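Local coordinates for protein EreC (Klebsiella pneumoniae, PDB 6XCQ) that probably hydrolyses the macrolactone ester of erythromycin and related macrolides, giving resistance to these antibiotics, at residues L107-S113 and L136-K140; F129-S134 and D433-L438; N93-C99 and L150-D156; R79-I83 and I302-H306. The protein carries 1 engineered substitution. All coordinates share one frame; numbering follows the deposited sequence. Where two conformers were deposited one is given.

Contact 1 of 4, residues L107-S113 and L136-K140; sequences LSEYLNS and LIWIK
K140 stretches across Y110 and gives up more surface than any other residue of this contact. Its chain is fully extended, starting with CG anti to the backbone N (chi1 178°). This carries CD over one face of the Y110 ring, offset toward the rim. K140 CD sits 3.7 Å from the ring centroid of Y110, 24° off the normal, and makes a CH-pi contact. The chain then ends at the C-terminus of the other helix. There K140 NZ gives a weak hydrogen bond to Y110 O at 3.2 Å. S113 OG also donates to Y110 O, at 2.9 Å, and S113 N reaches it from the same face. This carbonyl takes two bonds from S113 and a weak one from K140. The ring edge faces the other helix: L136 O lies in its plane, 3.7 Å from Y110 CE2. Y110 OH stands 3.4 Å from I137 CA, and a water links the hydroxyl to I137 O. L111 brings its CD2 methyl between two residues, 3.7 Å from I139 CG2 and equally near K140 CB. Deeper in, L107 and L136 meet at about a right angle through their methyls. L107, L111 and I139 also touch strands of the sheet below. The short helix axes run at 42° to each other. Helices 101-112 and 126-146 pack side by side on one face of a largely parallel sheet, as in a layered alpha/beta fold.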
# COMPACT_ATOMS: atom_id res chain seq x y z
N LEU A 107 -3.65 -13.70 3.88
CA LEU A 107 -2.67 -13.32 4.89
C LEU A 107 -3.27 -13.41 6.29
O LEU A 107 -2.58 -13.80 7.24
CB LEU A 107 -2.14 -11.92 4.60
CG LEU A 107 -1.37 -11.74 3.27
CD1 LEU A 107 -0.95 -10.28 3.11
CD2 LEU A 107 -0.16 -12.67 3.16
N SER A 108 -4.56 -13.07 6.45
CA SER A 108 -5.19 -13.19 7.76
C SER A 108 -5.23 -14.64 8.21
O SER A 108 -5.01 -14.93 9.40
CB SER A 108 -6.60 -12.63 7.72
OG SER A 108 -6.59 -11.22 7.70
N GLU A 109 -5.55 -15.56 7.30
CA GLU A 109 -5.45 -16.98 7.60
C GLU A 109 -4.06 -17.34 8.11
O GLU A 109 -3.91 -18.12 9.05
CB GLU A 109 -5.75 -17.81 6.36
CG GLU A 109 -7.19 -17.99 5.99
CD GLU A 109 -7.32 -18.95 4.83
OE1 GLU A 109 -7.21 -20.18 5.08
OE2 GLU A 109 -7.48 -18.49 3.68
N TYR A 110 -3.03 -16.80 7.45
CA TYR A 110 -1.67 -17.04 7.90
C TYR A 110 -1.48 -16.57 9.34
O TYR A 110 -0.98 -17.33 10.18
CB TYR A 110 -0.68 -16.33 6.97
CG TYR A 110 0.71 -16.18 7.55
CD1 TYR A 110 1.55 -17.29 7.67
CD2 TYR A 110 1.19 -14.94 7.96
CE1 TYR A 110 2.84 -17.17 8.19
CE2 TYR A 110 2.48 -14.80 8.47
CZ TYR A 110 3.30 -15.92 8.58
OH TYR A 110 4.58 -15.80 9.09
N LEU A 111 -1.86 -15.33 9.63
CA LEU A 111 -1.63 -14.79 10.97
C LEU A 111 -2.29 -15.66 12.04
O LEU A 111 -1.68 -15.93 13.08
CB LEU A 111 -2.16 -13.37 11.07
CG LEU A 111 -1.35 -12.33 10.29
CD1 LEU A 111 -1.91 -10.94 10.54
CD2 LEU A 111 0.13 -12.41 10.65
N ASN A 112 -3.51 -16.12 11.78
CA ASN A 112 -4.29 -16.84 12.78
C ASN A 112 -3.97 -18.33 12.84
O ASN A 112 -4.38 -19.00 13.79
CB ASN A 112 -5.79 -16.65 12.51
CG ASN A 112 -6.21 -15.20 12.62
OD1 ASN A 112 -5.96 -14.55 13.63
ND2 ASN A 112 -6.83 -14.67 11.57
N SER A 113 -3.23 -18.85 11.86
CA SER A 113 -2.95 -20.27 11.81
C SER A 113 -1.91 -20.67 12.86
O SER A 113 -1.20 -19.84 13.41
CB SER A 113 -2.44 -20.65 10.42
OG SER A 113 -1.10 -20.22 10.29
N LEU A 136 5.41 -9.35 7.98
CA LEU A 136 4.31 -10.28 8.24
C LEU A 136 4.75 -11.43 9.15
O LEU A 136 4.02 -11.80 10.08
CB LEU A 136 3.77 -10.83 6.92
CG LEU A 136 2.88 -9.88 6.13
CD1 LEU A 136 2.70 -10.39 4.70
CD2 LEU A 136 1.56 -9.76 6.84
N ILE A 137 5.94 -11.98 8.90
CA ILE A 137 6.47 -13.04 9.75
C ILE A 137 6.66 -12.52 11.17
O ILE A 137 6.34 -13.21 12.15
CB ILE A 137 7.79 -13.59 9.18
CG1 ILE A 137 7.57 -14.25 7.82
CG2 ILE A 137 8.42 -14.59 10.15
CD1 ILE A 137 8.89 -14.40 7.02
N TRP A 138 7.17 -11.29 11.30
CA TRP A 138 7.30 -10.70 12.63
C TRP A 138 5.93 -10.49 13.29
O TRP A 138 5.74 -10.84 14.46
CB TRP A 138 8.07 -9.38 12.55
CG TRP A 138 8.04 -8.68 13.86
CD1 TRP A 138 8.86 -8.91 14.93
CD2 TRP A 138 7.13 -7.66 14.26
NE1 TRP A 138 8.51 -8.09 15.97
CE2 TRP A 138 7.45 -7.31 15.59
CE3 TRP A 138 6.06 -7.02 13.63
CZ2 TRP A 138 6.75 -6.35 16.29
CZ3 TRP A 138 5.38 -6.06 14.33
CH2 TRP A 138 5.72 -5.73 15.64
N ILE A 139 4.97 -9.95 12.54
CA ILE A 139 3.64 -9.67 13.09
C ILE A 139 3.04 -10.94 13.70
O ILE A 139 2.49 -10.92 14.81
CB ILE A 139 2.71 -9.10 12.01
CG1 ILE A 139 2.95 -7.60 11.80
CG2 ILE A 139 1.25 -9.34 12.36
CD1 ILE A 139 2.15 -7.04 10.63
N LYS A 140 3.13 -12.05 12.98
CA LYS A 140 2.54 -13.29 13.47
C LYS A 140 3.15 -13.70 14.81
O LYS A 140 2.43 -14.05 15.75
CB LYS A 140 2.70 -14.40 12.43
CG LYS A 140 2.16 -15.77 12.86
CD LYS A 140 2.25 -16.79 11.73
CE LYS A 140 1.57 -18.15 12.12
NZ LYS A 140 1.56 -19.08 10.94
O HOH W 1 5.85 -15.93 12.11
O HOH W 2 -0.34 -14.76 15.42

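Contact 2 of 4, residues F129-S134 and D433-L438; sequences FSLYGS and DGLVDL
L435 turns its CG between its own backbone N and carbonyl carbon (chi1 63°), and this crowded position points both methyls at helix 126-146. D433 has CG anti to its N (chi1 -171°), which brings the carboxylate to S134. The motif is an Asx turn within a type I beta turn, D433 to V436, near the C-terminus of the chain. D433 OD1 accepts from L435 N at 3.0 Å, on the anti side and out of the carboxylate plane. V436 N bonds back to D433 O. The carboxylate therefore shapes the turn with one oxygen and holds the helix with the other. L435 CD1 lies 3.5 Å from F129 O and 3.8 Å from F129 CE2. L435 CD2 reaches the backbone at G133 and the side chain of S134. V436 CG2 rests 3.6 Å from S130 O, while L438 lies by the S130 side chain. Beyond the contact, the terminal carboxylate of L438 bonds S365, and S76 of helix 73-90 touches both S134 and D433. One water donates to S130 O and D433 OD2 and accepts from S134 N. S134 OG donates to D433 OD2 at 2.6 Å, on the syn lone pair of that oxygen.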
# COMPACT_ATOMS: atom_id res chain seq x y z
N PHE A 129 4.82 -11.37 -0.95
CA PHE A 129 5.85 -11.96 -0.10
C PHE A 129 7.10 -11.07 -0.01
O PHE A 129 7.63 -10.85 1.08
CB PHE A 129 6.19 -13.36 -0.63
CG PHE A 129 7.19 -14.11 0.21
CD1 PHE A 129 6.78 -14.82 1.33
CD2 PHE A 129 8.54 -14.10 -0.13
CE1 PHE A 129 7.70 -15.52 2.10
CE2 PHE A 129 9.47 -14.80 0.64
CZ PHE A 129 9.06 -15.50 1.75
N SER A 130 7.56 -10.53 -1.14
CA SER A 130 8.76 -9.70 -1.11
C SER A 130 8.50 -8.33 -0.50
O SER A 130 9.38 -7.77 0.17
CB SER A 130 9.33 -9.55 -2.52
OG SER A 130 9.61 -10.81 -3.10
N LEU A 131 7.32 -7.76 -0.73
CA LEU A 131 7.02 -6.43 -0.20
C LEU A 131 6.84 -6.45 1.31
O LEU A 131 7.28 -5.52 2.00
CB LEU A 131 5.75 -5.88 -0.85
CG LEU A 131 5.90 -5.27 -2.24
CD1 LEU A 131 4.52 -5.06 -2.81
CD2 LEU A 131 6.66 -3.96 -2.15
N TYR A 132 6.18 -7.48 1.84
CA TYR A 132 5.76 -7.48 3.24
C TYR A 132 6.18 -8.71 4.04
O TYR A 132 5.89 -8.77 5.23
CB TYR A 132 4.24 -7.35 3.31
CG TYR A 132 3.68 -6.04 2.79
CD1 TYR A 132 3.91 -4.84 3.46
CD2 TYR A 132 2.89 -6.01 1.63
CE1 TYR A 132 3.37 -3.62 2.98
CE2 TYR A 132 2.36 -4.80 1.15
CZ TYR A 132 2.59 -3.62 1.84
OH TYR A 132 2.05 -2.44 1.36
N GLY A 133 6.88 -9.67 3.42
CA GLY A 133 7.13 -10.94 4.10
C GLY A 133 7.81 -10.77 5.44
O GLY A 133 7.44 -11.42 6.42
N SER A 134 8.80 -9.89 5.51
CA SER A 134 9.57 -9.73 6.73
C SER A 134 8.69 -9.22 7.87
O SER A 134 8.71 -9.76 8.98
CB SER A 134 10.74 -8.78 6.45
OG SER A 134 11.75 -9.47 5.72
N ASP A 433 16.40 -6.29 1.62
CA ASP A 433 15.86 -7.34 2.47
C ASP A 433 16.29 -8.72 1.96
O ASP A 433 16.11 -9.04 0.78
CB ASP A 433 14.33 -7.23 2.45
CG ASP A 433 13.65 -8.13 3.45
OD1 ASP A 433 14.15 -9.24 3.74
OD2 ASP A 433 12.56 -7.74 3.92
N GLY A 434 16.82 -9.54 2.87
CA GLY A 434 17.39 -10.83 2.53
C GLY A 434 16.39 -11.88 2.04
O GLY A 434 16.81 -12.88 1.44
N LEU A 435 15.10 -11.70 2.27
CA LEU A 435 14.17 -12.68 1.72
C LEU A 435 13.69 -12.32 0.31
O LEU A 435 12.96 -13.10 -0.29
CB LEU A 435 12.95 -12.90 2.63
CG LEU A 435 11.85 -11.93 3.06
CD1 LEU A 435 10.98 -11.50 1.89
CD2 LEU A 435 10.95 -12.60 4.11
N VAL A 436 14.06 -11.15 -0.21
CA VAL A 436 13.58 -10.72 -1.51
C VAL A 436 14.33 -11.46 -2.61
O VAL A 436 15.57 -11.44 -2.65
CB VAL A 436 13.73 -9.20 -1.66
CG1 VAL A 436 13.38 -8.78 -3.09
CG2 VAL A 436 12.81 -8.52 -0.66
N ASP A 437 13.58 -12.08 -3.52
CA ASP A 437 14.06 -13.04 -4.51
C ASP A 437 13.77 -12.57 -5.93
O ASP A 437 13.16 -13.30 -6.71
CB ASP A 437 13.36 -14.40 -4.24
CG ASP A 437 14.11 -15.59 -4.83
OD1 ASP A 437 15.26 -15.43 -5.32
OD2 ASP A 437 13.54 -16.70 -4.81
N LEU A 438 14.18 -11.35 -6.29
CA LEU A 438 13.71 -10.76 -7.55
C LEU A 438 14.79 -10.29 -8.52
O LEU A 438 15.74 -9.57 -8.17
CB LEU A 438 12.79 -9.58 -7.25
CG LEU A 438 11.55 -9.85 -6.42
CD1 LEU A 438 10.68 -8.60 -6.33
CD2 LEU A 438 10.79 -11.02 -6.99
OXT LEU A 438 14.71 -10.60 -9.72
O HOH W 3 9.77 -8.39 3.02

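Contact 3 of 4, residues N93-C99 and L150-D156; sequences NAIGLEC and LQLVGID
I95 and L150 meet through their end methyls, with CD1 of I95 3.7 Å from CD1 of L150. I95, L97 and L152 point to the same face of the sheet. L152 CD2 sits between the other two there, 4.0 Å from I95 CB and 3.8 Å from L97 CD1. These side chains meet at oblique angles. The opposite face carries A94, Q151 and V153, and there A94 CB lies 4.0 Å from Q151 CB. G96 has no side chain, and I155 CG2 comes to 4.0 Å from its CA. The backbones run parallel. I95 donates to Q151 O and accepts from V153 N; L97 donates to V153 O and accepts from I155 N. The I95 N to Q151 O bond is 2.8 Å long and nearly along the C=O axis. Further along, D156 N donates to C99 O at 3.0 Å, from above the carbonyl plane. E98 centres an inverse gamma turn. E98 OE2 and D156 OD2 are 4.3 Å apart, and R281 makes a salt bridge to both. Strand 151-154 is the outermost strand on this side, and strand 301-304 flanks 94-97 on the other. Helices 101-112 and 126-146 cover the I95, L97 and L152 face. Helix 279-295 covers the other, touching V153 and I155.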
# COMPACT_ATOMS: atom_id res chain seq x y z
N ASN A 93 -5.50 -1.01 15.91
CA ASN A 93 -6.07 -2.35 15.89
C ASN A 93 -6.22 -2.92 14.48
O ASN A 93 -6.78 -4.01 14.33
CB ASN A 93 -7.43 -2.35 16.59
CG ASN A 93 -8.34 -1.27 16.07
OD1 ASN A 93 -8.35 -0.97 14.87
ND2 ASN A 93 -9.11 -0.65 16.97
N ALA A 94 -5.74 -2.23 13.45
CA ALA A 94 -5.79 -2.75 12.10
C ALA A 94 -4.54 -2.30 11.35
O ALA A 94 -3.94 -1.27 11.67
CB ALA A 94 -7.06 -2.29 11.37
N ILE A 95 -4.15 -3.09 10.35
CA ILE A 95 -3.03 -2.78 9.46
C ILE A 95 -3.51 -2.93 8.02
O ILE A 95 -4.08 -3.96 7.66
CB ILE A 95 -1.83 -3.72 9.71
CG1 ILE A 95 -1.28 -3.50 11.13
CG2 ILE A 95 -0.74 -3.48 8.66
CD1 ILE A 95 0.02 -4.20 11.38
N GLY A 96 -3.27 -1.92 7.20
CA GLY A 96 -3.63 -1.96 5.79
C GLY A 96 -2.38 -2.13 4.94
O GLY A 96 -1.35 -1.52 5.22
N LEU A 97 -2.49 -2.96 3.91
CA LEU A 97 -1.38 -3.28 3.03
C LEU A 97 -1.74 -2.99 1.58
O LEU A 97 -2.91 -3.04 1.18
CB LEU A 97 -0.98 -4.76 3.15
CG LEU A 97 -0.86 -5.34 4.56
CD1 LEU A 97 -0.81 -6.85 4.49
CD2 LEU A 97 0.40 -4.80 5.23
N GLU A 98 -0.71 -2.74 0.77
CA GLU A 98 -0.85 -2.67 -0.68
C GLU A 98 -1.02 -4.07 -1.28
O GLU A 98 -0.17 -4.60 -1.99
CB GLU A 98 0.36 -1.97 -1.31
CG GLU A 98 0.58 -0.53 -0.88
CD GLU A 98 1.76 0.09 -1.61
OE1 GLU A 98 2.85 0.27 -1.00
OE2 GLU A 98 1.61 0.38 -2.82
N CYS A 99 -2.17 -4.67 -0.99
CA CYS A 99 -2.61 -5.85 -1.71
C CYS A 99 -4.13 -5.80 -1.75
O CYS A 99 -4.76 -4.98 -1.08
CB CYS A 99 -2.17 -7.16 -1.04
SG CYS A 99 -2.81 -7.35 0.63
N LEU A 150 -4.99 -8.04 15.72
CA LEU A 150 -5.04 -6.98 14.73
C LEU A 150 -5.81 -7.46 13.51
O LEU A 150 -5.69 -8.61 13.10
CB LEU A 150 -3.64 -6.56 14.28
CG LEU A 150 -2.69 -5.93 15.29
CD1 LEU A 150 -1.40 -5.54 14.58
CD2 LEU A 150 -3.34 -4.72 15.94
N GLN A 151 -6.57 -6.55 12.92
CA GLN A 151 -7.24 -6.81 11.65
C GLN A 151 -6.31 -6.46 10.50
O GLN A 151 -5.77 -5.35 10.44
CB GLN A 151 -8.53 -5.97 11.58
CG GLN A 151 -9.44 -6.25 10.39
CD GLN A 151 -10.69 -5.38 10.41
OE1 GLN A 151 -11.02 -4.76 11.43
NE2 GLN A 151 -11.40 -5.31 9.28
N LEU A 152 -6.11 -7.40 9.58
CA LEU A 152 -5.42 -7.12 8.33
C LEU A 152 -6.42 -6.72 7.26
O LEU A 152 -7.48 -7.35 7.12
CB LEU A 152 -4.66 -8.35 7.85
CG LEU A 152 -3.19 -8.51 8.15
CD1 LEU A 152 -2.68 -9.60 7.26
CD2 LEU A 152 -2.45 -7.22 7.88
N VAL A 153 -6.06 -5.70 6.48
CA VAL A 153 -6.91 -5.12 5.44
C VAL A 153 -6.08 -4.93 4.18
O VAL A 153 -4.99 -4.36 4.25
CB VAL A 153 -7.50 -3.77 5.90
CG1 VAL A 153 -8.34 -3.14 4.78
CG2 VAL A 153 -8.31 -3.93 7.19
N GLY A 154 -6.57 -5.41 3.04
CA GLY A 154 -5.94 -5.08 1.79
C GLY A 154 -6.60 -3.82 1.27
O GLY A 154 -7.82 -3.82 1.03
N ILE A 155 -5.86 -2.72 1.16
CA ILE A 155 -6.48 -1.47 0.75
C ILE A 155 -6.33 -1.23 -0.75
O ILE A 155 -6.75 -0.18 -1.25
CB ILE A 155 -5.91 -0.26 1.52
CG1 ILE A 155 -4.44 -0.05 1.16
CG2 ILE A 155 -6.08 -0.44 3.03
CD1 ILE A 155 -3.86 1.23 1.72
N ASP A 156 -5.76 -2.18 -1.47
CA ASP A 156 -5.32 -1.97 -2.85
C ASP A 156 -6.16 -2.80 -3.80
O ASP A 156 -6.97 -3.63 -3.39
CB ASP A 156 -3.85 -2.37 -3.00
CG ASP A 156 -3.13 -1.63 -4.11
OD1 ASP A 156 -3.77 -0.94 -4.94
OD2 ASP A 156 -1.88 -1.74 -4.15

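Contact 4 of 4, residues R79-I83 and I302-H306; sequences RASLI and ILLAH
R79 crosses L304 at a slant, its chain extended from CG to NE. Its CG is anti to the carbonyl carbon, beside the backbone N (chi1 -78°). The side chain therefore leaves helix 73-90 toward the end of strand 301-304. One face of the guanidinium lies over L304, whose CB is 4.0 Å from R79 CZ. L304 CD2 flanks the stem, 4.1 Å from R79 NE. At the edge of the guanidinium the chain of A305 passes, with A305 C in its plane. L304 also has CG anti to its carbonyl carbon (chi1 -60°), and its CD1 meets I83 CD1 at 4.3 Å. I302 points toward the helix, and I302 CD1 lies 4.2 Å from I83 CG1. Thus I302 and L304, two apart on the strand, face I83 and R79, one turn apart on the helix. Helix and strand run nearly antiparallel, at 173°. Just past the strand, H306 turns away and caps the next helix through N308, while its NE2 bonds Q409. The chemistry is mixed. Near I302 the contact is wholly apolar, whereas near L304 a buried guanidinium packs its flat face on aliphatic carbon, with A305 at its edge. R79 also makes weak hydrogen bonds to L65 O and G66 O and a long, weak ion pair with E67, which suggests that backbone carbonyls and an acid share in stabilising its charge.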
# COMPACT_ATOMS: atom_id res chain seq x y z
N ARG A 79 9.33 -0.28 10.70
CA ARG A 79 7.87 -0.44 10.68
C ARG A 79 7.40 -1.30 11.84
O ARG A 79 6.42 -0.96 12.50
CB ARG A 79 7.42 -1.06 9.36
CG ARG A 79 7.39 -0.08 8.22
CD ARG A 79 6.99 -0.76 6.93
NE ARG A 79 6.48 0.23 5.99
CZ ARG A 79 6.07 -0.05 4.77
NH1 ARG A 79 6.10 -1.30 4.32
NH2 ARG A 79 5.62 0.93 3.99
N ALA A 80 8.10 -2.40 12.11
CA ALA A 80 7.71 -3.25 13.23
C ALA A 80 7.78 -2.49 14.54
O ALA A 80 6.88 -2.61 15.39
CB ALA A 80 8.60 -4.49 13.28
N SER A 81 8.82 -1.68 14.73
CA SER A 81 8.92 -0.90 15.96
C SER A 81 7.77 0.10 16.09
O SER A 81 7.19 0.26 17.16
CB SER A 81 10.26 -0.17 16.02
OG SER A 81 11.31 -1.10 16.25
N LEU A 82 7.45 0.80 15.00
CA LEU A 82 6.40 1.80 15.10
C LEU A 82 5.02 1.16 15.19
O LEU A 82 4.10 1.75 15.75
CB LEU A 82 6.50 2.76 13.92
CG LEU A 82 7.62 3.78 14.15
CD1 LEU A 82 8.01 4.50 12.89
CD2 LEU A 82 7.17 4.76 15.22
N ILE A 83 4.85 -0.05 14.65
CA ILE A 83 3.62 -0.80 14.89
C ILE A 83 3.48 -1.08 16.39
O ILE A 83 2.43 -0.83 16.99
CB ILE A 83 3.62 -2.10 14.06
CG1 ILE A 83 3.42 -1.77 12.58
CG2 ILE A 83 2.51 -3.05 14.50
CD1 ILE A 83 3.80 -2.91 11.62
N ILE A 302 -3.19 1.28 10.71
CA ILE A 302 -1.82 1.63 10.33
C ILE A 302 -1.67 1.26 8.86
O ILE A 302 -1.85 0.09 8.51
CB ILE A 302 -0.80 0.87 11.20
CG1 ILE A 302 -1.11 1.04 12.69
CG2 ILE A 302 0.62 1.28 10.86
CD1 ILE A 302 -0.28 0.05 13.57
N LEU A 303 -1.36 2.22 8.00
CA LEU A 303 -1.23 1.95 6.57
C LEU A 303 0.24 1.74 6.23
O LEU A 303 1.06 2.63 6.48
CB LEU A 303 -1.80 3.08 5.72
CG LEU A 303 -3.25 3.49 5.97
CD1 LEU A 303 -3.65 4.61 4.99
CD2 LEU A 303 -4.15 2.25 5.83
N LEU A 304 0.57 0.58 5.66
CA LEU A 304 1.95 0.26 5.28
C LEU A 304 2.03 0.46 3.77
O LEU A 304 1.67 -0.43 2.99
CB LEU A 304 2.32 -1.16 5.69
CG LEU A 304 2.27 -1.54 7.18
CD1 LEU A 304 2.89 -2.93 7.42
CD2 LEU A 304 2.98 -0.48 8.03
N ALA A 305 2.44 1.65 3.35
CA ALA A 305 2.53 1.93 1.92
C ALA A 305 3.78 2.76 1.66
O ALA A 305 4.47 3.18 2.59
CB ALA A 305 1.26 2.63 1.42
N HIS A 306 4.08 2.98 0.39
CA HIS A 306 5.27 3.75 0.02
C HIS A 306 5.11 5.20 0.46
O HIS A 306 3.98 5.71 0.57
CB HIS A 306 5.49 3.65 -1.49
CG HIS A 306 6.88 4.00 -1.94
ND1 HIS A 306 7.29 5.30 -2.13
CD2 HIS A 306 7.94 3.21 -2.26
CE1 HIS A 306 8.55 5.30 -2.55
NE2 HIS A 306 8.97 4.05 -2.64

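How the contacts relate
Contacts 3 and 4 lie in the core and share one sheet, where strands 94-97 and 301-304 are neighbours joined by backbone bonds. Contact 3 is mostly backbone bonding between strands; contact 4 sets a helix on a strand through side chains. Contacts 1 and 2 are partly buried and both use helix 126-146, at different points along it. Contact 1 joins it to helix 101-112, and these two helices form the crossover between the strands of contact 3. Contact 2 instead ties it to the distant C-terminal turn, with a carboxylate and a water. Y132 links three contacts: its hydroxyl bonds both E98 N and L304 O. W138 of contact 1 touches A80 of contact 4.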